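Local coordinates for globin III, extracellular (Lumbricus terrestris, PDB 1X9F), which binds heme and carbon monoxide as one globin of the earthworm's extracellular erythrocruorin, and probably carries oxygen, at residues D92-E103 with G142-L151. Residues are numbered along the deposited sequence; the frame is centred on the assembly and turned at random.
Sequences DAALDHLAHQHE and GILTKISSRL. With HEM (protoporphyrin IX containing Fe), chain R; PO4 (phosphate ion), chain Q.
I147 sits as a knob among L95, L98, A99 and H102, with its CG1 lying 4.0 Å from L98 CB. I147 CG2 lies 3.6 Å from H102 ND1. H102 is the proximal histidine of the globin fold, and its NE2 binds the heme iron at 2.0 Å. H102 ND1 gives a nearly straight hydrogen bond (174°) to L98 O, approaching from above the carbonyl plane; this bond probably fixes the ring's rotation, with I147 CG2 packed against it. F113 of helix 110-127 meets the same ring edge-to-face. The axes of 92-103 and 142-148 approach to 7.7 Å, and A99 CA makes a CA-H...O contact with I147 O. The bent K146 chain passes L95 and brings NZ to D92 OD1 (2.9 Å, a salt bridge). R150 is poorly ordered. Its CD makes a CH-pi contact over one face of the H100 ring. R150 NH1 forms a weak salt bridge with E103 OE2, and NE a long one with D96 OD1. An alanine in place of H100 would probably leave R150 CD without its ring face and D96 OD2 without its weak bond from NE2. Apolar packing and the ND1 bond are thus consistent with holding the iron ligand in place, with charged pairs farther out.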
loop_
_atom_site.group_PDB
_atom_site.type_symbol
_atom_site.label_atom_id
_atom_site.label_comp_id
_atom_site.label_asym_id
_atom_site.label_seq_id
_atom_site.Cartn_x
_atom_site.Cartn_y
_atom_site.Cartn_z
ATOM N N ASP C 92 24.701 -32.968 -14.491
ATOM C CA ASP C 92 26.043 -33.467 -14.767
ATOM C C ASP C 92 26.156 -34.227 -16.076
ATOM O O ASP C 92 27.121 -34.051 -16.823
ATOM C CB ASP C 92 26.587 -34.291 -13.609
ATOM C CG ASP C 92 27.653 -33.548 -12.851
ATOM O OD1 ASP C 92 27.308 -32.620 -12.087
ATOM O OD2 ASP C 92 28.877 -33.803 -12.971
ATOM N N ALA C 93 25.151 -35.053 -16.345
ATOM C CA ALA C 93 25.060 -35.772 -17.600
ATOM C C ALA C 93 25.008 -34.780 -18.757
ATOM O O ALA C 93 25.674 -34.974 -19.773
ATOM C CB ALA C 93 23.832 -36.664 -17.605
ATOM N N ALA C 94 24.220 -33.719 -18.586
ATOM C CA ALA C 94 24.040 -32.705 -19.619
ATOM C C ALA C 94 25.312 -31.896 -19.855
ATOM O O ALA C 94 25.701 -31.661 -21.002
ATOM C CB ALA C 94 22.875 -31.788 -19.269
ATOM N N LEU C 95 25.960 -31.482 -18.767
ATOM C CA LEU C 95 27.177 -30.681 -18.870
ATOM C C LEU C 95 28.335 -31.513 -19.402
ATOM O O LEU C 95 29.193 -31.000 -20.118
ATOM C CB LEU C 95 27.529 -30.028 -17.530
ATOM C CG LEU C 95 26.500 -29.029 -16.979
ATOM C CD1 LEU C 95 26.991 -28.426 -15.661
ATOM C CD2 LEU C 95 26.174 -27.916 -17.975
ATOM N N ASP C 96 28.342 -32.799 -19.063
ATOM C CA ASP C 96 29.350 -33.720 -19.573
ATOM C C ASP C 96 29.208 -33.908 -21.086
ATOM O O ASP C 96 30.202 -33.870 -21.813
ATOM C CB ASP C 96 29.265 -35.059 -18.843
ATOM C CG ASP C 96 30.463 -35.939 -19.103
ATOM O OD1 ASP C 96 31.597 -35.544 -18.744
ATOM O OD2 ASP C 96 30.365 -37.053 -19.659
ATOM N N HIS C 97 27.974 -34.105 -21.549
ATOM C CA HIS C 97 27.671 -34.139 -22.978
ATOM C C HIS C 97 28.159 -32.871 -23.692
ATOM O O HIS C 97 28.849 -32.960 -24.710
ATOM C CB HIS C 97 26.171 -34.336 -23.181
ATOM C CG HIS C 97 25.768 -34.549 -24.608
ATOM N ND1 HIS C 97 25.855 -35.773 -25.234
ATOM C CD2 HIS C 97 25.263 -33.692 -25.526
ATOM C CE1 HIS C 97 25.421 -35.662 -26.478
ATOM N NE2 HIS C 97 25.053 -34.409 -26.679
ATOM N N LEU C 98 27.807 -31.701 -23.157
ATOM C CA LEU C 98 28.341 -30.445 -23.681
ATOM C C LEU C 98 29.870 -30.437 -23.649
ATOM O O LEU C 98 30.514 -29.984 -24.599
ATOM C CB LEU C 98 27.773 -29.238 -22.919
ATOM C CG LEU C 98 26.292 -28.904 -23.149
ATOM C CD1 LEU C 98 25.736 -28.026 -22.029
ATOM C CD2 LEU C 98 26.074 -28.243 -24.504
ATOM N N ALA C 99 30.444 -30.943 -22.557
ATOM C CA ALA C 99 31.893 -31.040 -22.424
ATOM C C ALA C 99 32.506 -31.769 -23.616
ATOM O O ALA C 99 33.435 -31.248 -24.235
ATOM C CB ALA C 99 32.281 -31.711 -21.116
ATOM N N HIS C 100 31.980 -32.951 -23.946
ATOM C CA HIS C 100 32.446 -33.707 -25.113
ATOM C C HIS C 100 32.325 -32.906 -26.397
ATOM O O HIS C 100 33.270 -32.852 -27.189
ATOM C CB HIS C 100 31.703 -35.040 -25.247
ATOM C CG HIS C 100 31.995 -35.994 -24.134
ATOM N ND1 HIS C 100 33.232 -36.578 -23.964
ATOM C CD2 HIS C 100 31.223 -36.445 -23.118
ATOM C CE1 HIS C 100 33.203 -37.359 -22.899
ATOM N NE2 HIS C 100 32.000 -37.289 -22.362
ATOM N N GLN C 101 31.167 -32.277 -26.595
ATOM C CA GLN C 101 30.922 -31.510 -27.812
ATOM C C GLN C 101 31.956 -30.398 -28.046
ATOM O O GLN C 101 32.298 -30.123 -29.198
ATOM C CB GLN C 101 29.496 -30.940 -27.837
ATOM C CG GLN C 101 28.396 -32.008 -27.959
ATOM C CD GLN C 101 27.000 -31.406 -28.050
ATOM O OE1 GLN C 101 26.651 -30.508 -27.281
ATOM N NE2 GLN C 101 26.198 -31.906 -28.987
ATOM N N HIS C 102 32.451 -29.762 -26.978
ATOM C CA HIS C 102 33.474 -28.714 -27.154
ATOM C C HIS C 102 34.869 -29.308 -27.260
ATOM O O HIS C 102 35.738 -28.752 -27.932
ATOM C CB HIS C 102 33.399 -27.646 -26.046
ATOM C CG HIS C 102 32.178 -26.784 -26.135
ATOM N ND1 HIS C 102 30.931 -27.234 -25.762
ATOM C CD2 HIS C 102 32.003 -25.518 -26.584
ATOM C CE1 HIS C 102 30.040 -26.279 -25.967
ATOM N NE2 HIS C 102 30.666 -25.227 -26.462
ATOM N N GLU C 103 35.066 -30.444 -26.601
ATOM C CA GLU C 103 36.321 -31.178 -26.630
ATOM C C GLU C 103 36.733 -31.492 -28.074
ATOM O O GLU C 103 37.897 -31.302 -28.446
ATOM C CB GLU C 103 36.151 -32.444 -25.779
ATOM C CG GLU C 103 37.206 -33.530 -25.904
ATOM C CD GLU C 103 36.690 -34.877 -25.412
ATOM O OE1 GLU C 103 35.822 -35.469 -26.095
ATOM O OE2 GLU C 103 37.153 -35.349 -24.349
ATOM N N GLY C 142 30.158 -23.083 -11.915
ATOM C CA GLY C 142 30.020 -24.536 -11.918
ATOM C C GLY C 142 29.734 -25.077 -13.309
ATOM O O GLY C 142 30.306 -26.092 -13.718
ATOM N N ILE C 143 28.857 -24.389 -14.037
ATOM C CA ILE C 143 28.435 -24.823 -15.374
ATOM C C ILE C 143 29.569 -24.699 -16.399
ATOM O O ILE C 143 29.920 -25.671 -17.079
ATOM C CB ILE C 143 27.180 -24.019 -15.832
ATOM C CG1 ILE C 143 25.972 -24.374 -14.952
ATOM C CG2 ILE C 143 26.876 -24.280 -17.317
ATOM C CD1 ILE C 143 24.790 -23.424 -15.098
ATOM N N LEU C 144 30.119 -23.484 -16.500
ATOM C CA LEU C 144 31.264 -23.171 -17.361
ATOM C C LEU C 144 32.480 -24.046 -17.111
ATOM O O LEU C 144 33.164 -24.437 -18.056
ATOM C CB LEU C 144 31.664 -21.702 -17.192
ATOM C CG LEU C 144 30.601 -20.709 -17.682
ATOM C CD1 LEU C 144 30.963 -19.310 -17.225
ATOM C CD2 LEU C 144 30.456 -20.755 -19.205
ATOM N N THR C 145 32.752 -24.346 -15.844
ATOM C CA THR C 145 33.855 -25.234 -15.495
ATOM C C THR C 145 33.610 -26.655 -15.997
ATOM O O THR C 145 34.532 -27.298 -16.499
ATOM C CB THR C 145 34.094 -25.233 -13.975
ATOM O OG1 THR C 145 34.493 -23.922 -13.554
ATOM C CG2 THR C 145 35.308 -26.095 -13.607
ATOM N N LYS C 146 32.377 -27.141 -15.873
ATOM C CA LYS C 146 32.053 -28.505 -16.289
ATOM C C LYS C 146 32.125 -28.675 -17.813
ATOM O O LYS C 146 32.677 -29.663 -18.298
ATOM C CB LYS C 146 30.678 -28.912 -15.757
ATOM C CG LYS C 146 30.659 -30.192 -14.914
ATOM C CD LYS C 146 31.126 -29.957 -13.458
ATOM C CE LYS C 146 30.046 -29.280 -12.586
ATOM N NZ LYS C 146 28.950 -30.190 -12.143
ATOM N N ILE C 147 31.578 -27.715 -18.559
ATOM C CA ILE C 147 31.641 -27.752 -20.021
ATOM C C ILE C 147 33.086 -27.660 -20.524
ATOM O O ILE C 147 33.437 -28.289 -21.523
ATOM C CB ILE C 147 30.773 -26.632 -20.642
ATOM C CG1 ILE C 147 29.319 -26.781 -20.182
ATOM C CG2 ILE C 147 30.830 -26.677 -22.168
ATOM C CD1 ILE C 147 28.445 -25.562 -20.439
ATOM N N SER C 148 33.924 -26.901 -19.821
ATOM C CA SER C 148 35.293 -26.641 -20.285
ATOM C C SER C 148 36.384 -27.548 -19.689
ATOM O O SER C 148 37.563 -27.390 -20.009
ATOM C CB SER C 148 35.656 -25.168 -20.069
ATOM O OG SER C 148 35.700 -24.851 -18.684
ATOM N N SER C 149 35.981 -28.498 -18.840
ATOM C CA SER C 149 36.910 -29.427 -18.160
ATOM C C SER C 149 37.705 -30.348 -19.098
ATOM O O SER C 149 38.840 -30.731 -18.791
ATOM C CB SER C 149 36.153 -30.277 -17.132
ATOM O OG SER C 149 35.165 -31.083 -17.754
ATOM N N ARG C 150 37.096 -30.699 -20.230
ATOM C CA ARG C 150 37.691 -31.605 -21.217
ATOM C C ARG C 150 38.533 -30.891 -22.256
ATOM O O ARG C 150 38.864 -31.463 -23.303
ATOM C CB ARG C 150 36.598 -32.383 -21.938
ATOM C CG ARG C 150 36.149 -33.580 -21.181
ATOM C CD ARG C 150 34.995 -34.295 -21.820
ATOM N NE ARG C 150 34.509 -35.332 -20.920
ATOM C CZ ARG C 150 35.066 -36.535 -20.785
ATOM N NH1 ARG C 150 36.134 -36.883 -21.502
ATOM N NH2 ARG C 150 34.540 -37.405 -19.932
ATOM N N LEU C 151 38.873 -29.639 -21.977
ATOM C CA LEU C 151 39.668 -28.851 -22.901
ATOM C C LEU C 151 41.123 -28.874 -22.468
ATOM O O LEU C 151 41.997 -29.288 -23.228
ATOM C CB LEU C 151 39.144 -27.414 -22.976
ATOM C CG LEU C 151 37.702 -27.211 -23.451
ATOM C CD1 LEU C 151 37.318 -25.740 -23.333
ATOM C CD2 LEU C 151 37.508 -27.701 -24.882
HETATM C CHA HEM R . 28.793 -25.526 -30.194
HETATM C CHB HEM R . 26.662 -24.822 -25.834
HETATM C CHC HEM R . 30.208 -21.738 -24.521
HETATM C CHD HEM R . 32.518 -22.727 -28.742
HETATM C C1A HEM R . 27.813 -25.568 -29.091
HETATM C C2A HEM R . 26.625 -26.286 -29.208
HETATM C C3A HEM R . 25.947 -26.103 -27.921
HETATM C C4A HEM R . 26.914 -25.249 -27.210
HETATM C CMA HEM R . 24.621 -26.639 -27.444
HETATM C CAA HEM R . 26.129 -27.072 -30.393
HETATM C CBA HEM R . 26.404 -28.549 -30.180
HETATM C CGA HEM R . 25.848 -29.283 -31.370
HETATM O O1A HEM R . 24.626 -29.541 -31.395
HETATM O O2A HEM R . 26.633 -29.602 -32.287
HETATM C C1B HEM R . 27.475 -23.882 -25.068
HETATM C C2B HEM R . 27.054 -23.439 -23.819
HETATM C C3B HEM R . 28.053 -22.573 -23.517
HETATM C C4B HEM R . 28.993 -22.560 -24.524
HETATM C CMB HEM R . 25.823 -23.795 -23.017
HETATM C CAB HEM R . 28.119 -21.915 -22.356
HETATM C CBB HEM R . 27.835 -21.361 -21.142
HETATM C C1C HEM R . 31.188 -21.733 -25.620
HETATM C C2C HEM R . 32.323 -20.940 -25.577
HETATM C C3C HEM R . 32.949 -21.252 -26.755
HETATM C C4C HEM R . 32.160 -22.153 -27.434
HETATM C CMC HEM R . 32.784 -20.002 -24.490
HETATM C CAC HEM R . 34.211 -20.643 -27.245
HETATM C CBC HEM R . 35.470 -21.236 -27.369
HETATM C C1D HEM R . 31.684 -23.620 -29.560
HETATM C C2D HEM R . 32.064 -23.990 -30.848
HETATM C C3D HEM R . 31.040 -24.792 -31.301
HETATM C C4D HEM R . 30.083 -24.809 -30.170
HETATM C CMD HEM R . 33.333 -23.604 -31.571
HETATM C CAD HEM R . 30.915 -25.478 -32.635
HETATM C CBD HEM R . 30.286 -24.482 -33.599
HETATM C CGD HEM R . 30.051 -25.222 -34.886
HETATM O O1D HEM R . 30.951 -25.228 -35.752
HETATM O O2D HEM R . 28.960 -25.806 -35.017
HETATM N NA HEM R . 28.039 -24.951 -27.896
HETATM N NB HEM R . 28.645 -23.377 -25.551
HETATM N NC HEM R . 31.061 -22.500 -26.742
HETATM N ND HEM R . 30.491 -24.082 -29.104
HETATM FE FE HEM R . 29.578 -23.760 -27.317
HETATM P P PO4 Q . 27.965 -37.951 -23.703
HETATM O O1 PO4 Q . 28.718 -39.257 -23.527
HETATM O O2 PO4 Q . 26.596 -38.212 -24.302
HETATM O O3 PO4 Q . 28.740 -37.042 -24.636
HETATM O O4 PO4 Q . 27.819 -37.304 -22.340
#